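Local structure of putative modification methylase (Thermus thermophilus, 2ZIG) at residues Leu33-Ser47 against Glu82-Val96. The protein probably methylates DNA, transferring a methyl group from S-adenosyl-L-methionine to the exocyclic N4 of deoxycytidine. Sequence-based numbering, arbitrary orientation.
Sequences LASFPEASVHLVVTS and EVFRLLVPGGRLVIV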
# COMPACT_ATOMS: atom_id res chain seq x y z
N LEU B 33 -6.16 22.74 -14.79
CA LEU B 33 -5.39 23.02 -13.58
C LEU B 33 -4.26 23.99 -13.87
O LEU B 33 -4.00 24.91 -13.10
CB LEU B 33 -4.83 21.73 -12.99
CG LEU B 33 -5.83 20.67 -12.51
CD1 LEU B 33 -5.07 19.54 -11.85
CD2 LEU B 33 -6.81 21.29 -11.53
N ALA B 34 -3.58 23.78 -15.00
CA ALA B 34 -2.46 24.64 -15.38
C ALA B 34 -2.89 26.09 -15.48
O ALA B 34 -2.06 26.99 -15.42
CB ALA B 34 -1.87 24.18 -16.70
N SER B 35 -4.19 26.33 -15.62
CA SER B 35 -4.70 27.69 -15.74
C SER B 35 -5.08 28.32 -14.41
O SER B 35 -5.62 29.44 -14.39
CB SER B 35 -5.89 27.73 -16.69
OG SER B 35 -7.07 27.27 -16.05
N PHE B 36 -4.83 27.62 -13.30
CA PHE B 36 -5.14 28.16 -11.98
C PHE B 36 -3.86 28.66 -11.33
O PHE B 36 -2.78 28.09 -11.54
CB PHE B 36 -5.77 27.09 -11.07
CG PHE B 36 -7.07 26.54 -11.57
CD1 PHE B 36 -7.93 27.32 -12.34
CD2 PHE B 36 -7.45 25.25 -11.25
CE1 PHE B 36 -9.16 26.82 -12.77
CE2 PHE B 36 -8.68 24.73 -11.67
CZ PHE B 36 -9.53 25.52 -12.44
N PRO B 37 -3.95 29.72 -10.51
CA PRO B 37 -2.80 30.30 -9.81
C PRO B 37 -2.17 29.36 -8.79
O PRO B 37 -2.87 28.59 -8.13
CB PRO B 37 -3.39 31.55 -9.16
CG PRO B 37 -4.80 31.13 -8.87
CD PRO B 37 -5.20 30.41 -10.13
N GLU B 38 -0.85 29.43 -8.67
CA GLU B 38 -0.11 28.59 -7.74
C GLU B 38 -0.49 28.84 -6.29
O GLU B 38 -0.97 29.92 -5.94
CB GLU B 38 1.39 28.82 -7.92
CG GLU B 38 2.24 28.08 -6.89
CD GLU B 38 3.71 28.45 -6.98
OE1 GLU B 38 4.02 29.67 -6.95
OE2 GLU B 38 4.56 27.54 -7.07
N ALA B 39 -0.28 27.84 -5.46
CA ALA B 39 -0.58 27.91 -4.04
C ALA B 39 -1.97 28.47 -3.75
O ALA B 39 -2.13 29.28 -2.84
CB ALA B 39 0.47 28.75 -3.33
N SER B 40 -2.96 28.04 -4.52
CA SER B 40 -4.33 28.51 -4.33
C SER B 40 -5.27 27.40 -3.83
O SER B 40 -6.44 27.66 -3.58
CB SER B 40 -4.88 29.08 -5.63
OG SER B 40 -4.92 28.10 -6.66
N VAL B 41 -4.76 26.18 -3.70
CA VAL B 41 -5.58 25.05 -3.25
C VAL B 41 -5.06 24.46 -1.94
O VAL B 41 -3.86 24.27 -1.77
CB VAL B 41 -5.64 23.94 -4.33
CG1 VAL B 41 -6.34 22.71 -3.78
CG2 VAL B 41 -6.37 24.46 -5.55
N HIS B 42 -5.98 24.17 -1.03
CA HIS B 42 -5.60 23.64 0.28
C HIS B 42 -5.60 22.13 0.41
O HIS B 42 -4.77 21.56 1.11
CB HIS B 42 -6.53 24.24 1.34
CG HIS B 42 -6.61 25.73 1.29
ND1 HIS B 42 -5.54 26.54 1.61
CD2 HIS B 42 -7.60 26.55 0.88
CE1 HIS B 42 -5.88 27.80 1.41
NE2 HIS B 42 -7.12 27.84 0.96
N LEU B 43 -6.54 21.47 -0.27
CA LEU B 43 -6.66 20.03 -0.21
C LEU B 43 -7.24 19.47 -1.49
O LEU B 43 -8.09 20.09 -2.11
CB LEU B 43 -7.59 19.62 0.95
CG LEU B 43 -8.08 18.17 1.01
CD1 LEU B 43 -6.89 17.25 1.26
CD2 LEU B 43 -9.12 18.01 2.11
N VAL B 44 -6.77 18.29 -1.87
CA VAL B 44 -7.28 17.60 -3.05
C VAL B 44 -7.71 16.18 -2.65
O VAL B 44 -6.95 15.44 -2.04
CB VAL B 44 -6.19 17.48 -4.15
CG1 VAL B 44 -6.74 16.73 -5.35
CG2 VAL B 44 -5.70 18.87 -4.57
N VAL B 45 -8.93 15.81 -2.99
CA VAL B 45 -9.40 14.46 -2.70
C VAL B 45 -9.90 13.94 -4.03
O VAL B 45 -10.74 14.58 -4.68
CB VAL B 45 -10.55 14.44 -1.69
CG1 VAL B 45 -11.06 13.00 -1.50
CG2 VAL B 45 -10.08 15.02 -0.37
N THR B 46 -9.38 12.80 -4.46
CA THR B 46 -9.82 12.28 -5.75
C THR B 46 -9.49 10.82 -5.96
O THR B 46 -8.73 10.20 -5.21
CB THR B 46 -9.19 13.10 -6.90
OG1 THR B 46 -9.74 12.67 -8.15
CG2 THR B 46 -7.68 12.91 -6.92
N SER B 47 -10.07 10.27 -7.02
CA SER B 47 -9.84 8.89 -7.39
C SER B 47 -9.44 8.91 -8.87
O SER B 47 -10.12 9.52 -9.70
CB SER B 47 -11.13 8.09 -7.21
OG SER B 47 -10.91 6.71 -7.45
N GLU B 82 0.59 19.51 -11.54
CA GLU B 82 -0.18 20.73 -11.37
C GLU B 82 -0.71 20.82 -9.95
O GLU B 82 -0.70 21.89 -9.34
CB GLU B 82 -1.35 20.79 -12.36
CG GLU B 82 -0.95 21.09 -13.79
CD GLU B 82 -0.07 22.32 -13.90
OE1 GLU B 82 -0.44 23.38 -13.34
OE2 GLU B 82 1.00 22.23 -14.53
N VAL B 83 -1.17 19.69 -9.41
CA VAL B 83 -1.69 19.67 -8.05
C VAL B 83 -0.61 20.16 -7.10
O VAL B 83 -0.87 20.96 -6.21
CB VAL B 83 -2.12 18.24 -7.62
CG1 VAL B 83 -2.32 18.20 -6.09
CG2 VAL B 83 -3.40 17.85 -8.34
N PHE B 84 0.62 19.68 -7.29
CA PHE B 84 1.71 20.08 -6.42
C PHE B 84 1.93 21.59 -6.47
O PHE B 84 2.30 22.21 -5.47
CB PHE B 84 2.99 19.35 -6.81
CG PHE B 84 4.17 19.67 -5.94
CD1 PHE B 84 5.00 20.75 -6.22
CD2 PHE B 84 4.45 18.90 -4.81
CE1 PHE B 84 6.08 21.06 -5.40
CE2 PHE B 84 5.53 19.20 -3.99
CZ PHE B 84 6.34 20.29 -4.28
N ARG B 85 1.70 22.17 -7.64
CA ARG B 85 1.88 23.60 -7.83
C ARG B 85 0.71 24.39 -7.25
O ARG B 85 0.90 25.46 -6.68
CB ARG B 85 2.04 23.88 -9.33
CG ARG B 85 2.79 25.14 -9.65
CD ARG B 85 1.86 26.19 -10.19
NE ARG B 85 1.05 25.67 -11.28
CZ ARG B 85 0.06 26.34 -11.85
NH1 ARG B 85 -0.23 27.56 -11.43
NH2 ARG B 85 -0.65 25.80 -12.83
N LEU B 86 -0.49 23.86 -7.41
CA LEU B 86 -1.69 24.51 -6.91
C LEU B 86 -1.78 24.45 -5.38
O LEU B 86 -2.23 25.39 -4.72
CB LEU B 86 -2.93 23.84 -7.51
CG LEU B 86 -3.46 24.27 -8.88
CD1 LEU B 86 -2.33 24.62 -9.81
CD2 LEU B 86 -4.31 23.15 -9.45
N LEU B 87 -1.34 23.34 -4.82
CA LEU B 87 -1.37 23.14 -3.37
C LEU B 87 -0.57 24.20 -2.62
O LEU B 87 0.50 24.64 -3.07
CB LEU B 87 -0.81 21.75 -3.06
CG LEU B 87 -1.57 20.76 -2.17
CD1 LEU B 87 -3.03 20.64 -2.59
CD2 LEU B 87 -0.87 19.40 -2.26
N VAL B 88 -1.10 24.64 -1.48
CA VAL B 88 -0.40 25.61 -0.65
C VAL B 88 0.56 24.78 0.19
O VAL B 88 0.25 23.64 0.54
CB VAL B 88 -1.35 26.37 0.30
CG1 VAL B 88 -2.41 27.10 -0.50
CG2 VAL B 88 -1.98 25.41 1.30
N PRO B 89 1.74 25.32 0.51
CA PRO B 89 2.69 24.55 1.32
C PRO B 89 2.00 23.96 2.53
O PRO B 89 1.30 24.66 3.26
CB PRO B 89 3.74 25.59 1.70
CG PRO B 89 3.78 26.45 0.46
CD PRO B 89 2.30 26.63 0.14
N GLY B 90 2.18 22.66 2.75
CA GLY B 90 1.55 22.01 3.88
C GLY B 90 0.25 21.33 3.50
O GLY B 90 -0.25 20.47 4.23
N GLY B 91 -0.32 21.73 2.37
CA GLY B 91 -1.56 21.14 1.90
C GLY B 91 -1.26 19.74 1.39
O GLY B 91 -0.10 19.37 1.25
N ARG B 92 -2.29 18.95 1.11
CA ARG B 92 -2.02 17.60 0.64
C ARG B 92 -2.93 17.10 -0.46
O ARG B 92 -4.03 17.60 -0.67
CB ARG B 92 -2.07 16.62 1.82
CG ARG B 92 -3.43 16.47 2.49
CD ARG B 92 -3.39 15.44 3.62
NE ARG B 92 -2.55 15.89 4.73
CZ ARG B 92 -2.15 15.12 5.74
NH1 ARG B 92 -2.50 13.84 5.79
NH2 ARG B 92 -1.39 15.63 6.70
N LEU B 93 -2.42 16.10 -1.17
CA LEU B 93 -3.16 15.44 -2.23
C LEU B 93 -3.54 14.06 -1.68
O LEU B 93 -2.67 13.25 -1.35
CB LEU B 93 -2.27 15.31 -3.47
CG LEU B 93 -2.59 14.23 -4.51
CD1 LEU B 93 -3.84 14.58 -5.29
CD2 LEU B 93 -1.40 14.10 -5.44
N VAL B 94 -4.84 13.82 -1.55
CA VAL B 94 -5.34 12.55 -1.03
C VAL B 94 -5.89 11.78 -2.23
O VAL B 94 -6.75 12.29 -2.95
CB VAL B 94 -6.47 12.77 -0.00
CG1 VAL B 94 -6.90 11.44 0.60
CG2 VAL B 94 -6.01 13.70 1.09
N ILE B 95 -5.41 10.56 -2.43
CA ILE B 95 -5.85 9.75 -3.56
C ILE B 95 -6.44 8.41 -3.14
O ILE B 95 -5.76 7.57 -2.55
CB ILE B 95 -4.67 9.51 -4.53
CG1 ILE B 95 -4.01 10.84 -4.90
CG2 ILE B 95 -5.16 8.82 -5.78
CD1 ILE B 95 -2.72 10.71 -5.70
N VAL B 96 -7.72 8.22 -3.43
CA VAL B 96 -8.41 6.98 -3.09
C VAL B 96 -8.23 6.05 -4.29
O VAL B 96 -8.80 6.27 -5.35
CB VAL B 96 -9.90 7.23 -2.84
CG1 VAL B 96 -10.60 5.93 -2.47
CG2 VAL B 96 -10.06 8.28 -1.72
O HOH W 1 -4.55 19.76 3.31
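Arg85 reaches over from the end of helix 66-86 to the loop after helix 29-34. Its NH1 makes a short, bent hydrogen bond to Phe36 O (2.6 Å), the acceptor tilted out of the guanidinium plane, while NH2 makes a weak one to Ala34 O. The arginine side chain gets there by bending at chi2 and chi3 (-109° and -51°). Leu86 CD1 sits over one guanidinium face, and Leu86 CD2 meets Leu33 CD2 at 3.7 Å, the two side chains crossing at about a right angle. The helix end is gripped too: Ala39 N bonds Arg85 O and Val41 N bonds Leu86 O. Farther on, strands 43-46 and 91-96 run parallel, 5° apart, as neighbours in the central sheet of a Rossmann-like methyltransferase fold, with helix 66-86 as the crossover between them. Bonds such as Val94 N to Val44 O (2.7 Å) make the ladder. On the face toward helix 66-86, Val44 puts CG1 3.6 Å from Leu93 CD1 and CG2 against Val83 CG1 and Leu87 CD1. Leu43 and Val94 pack on the other face, under helix 222-232. At the guanidinium edge, Glu82 OE1 forms a salt bridge with Arg85 NH2, modelled very short at 2.5 Å; Asp241 holds Thr46 OG1.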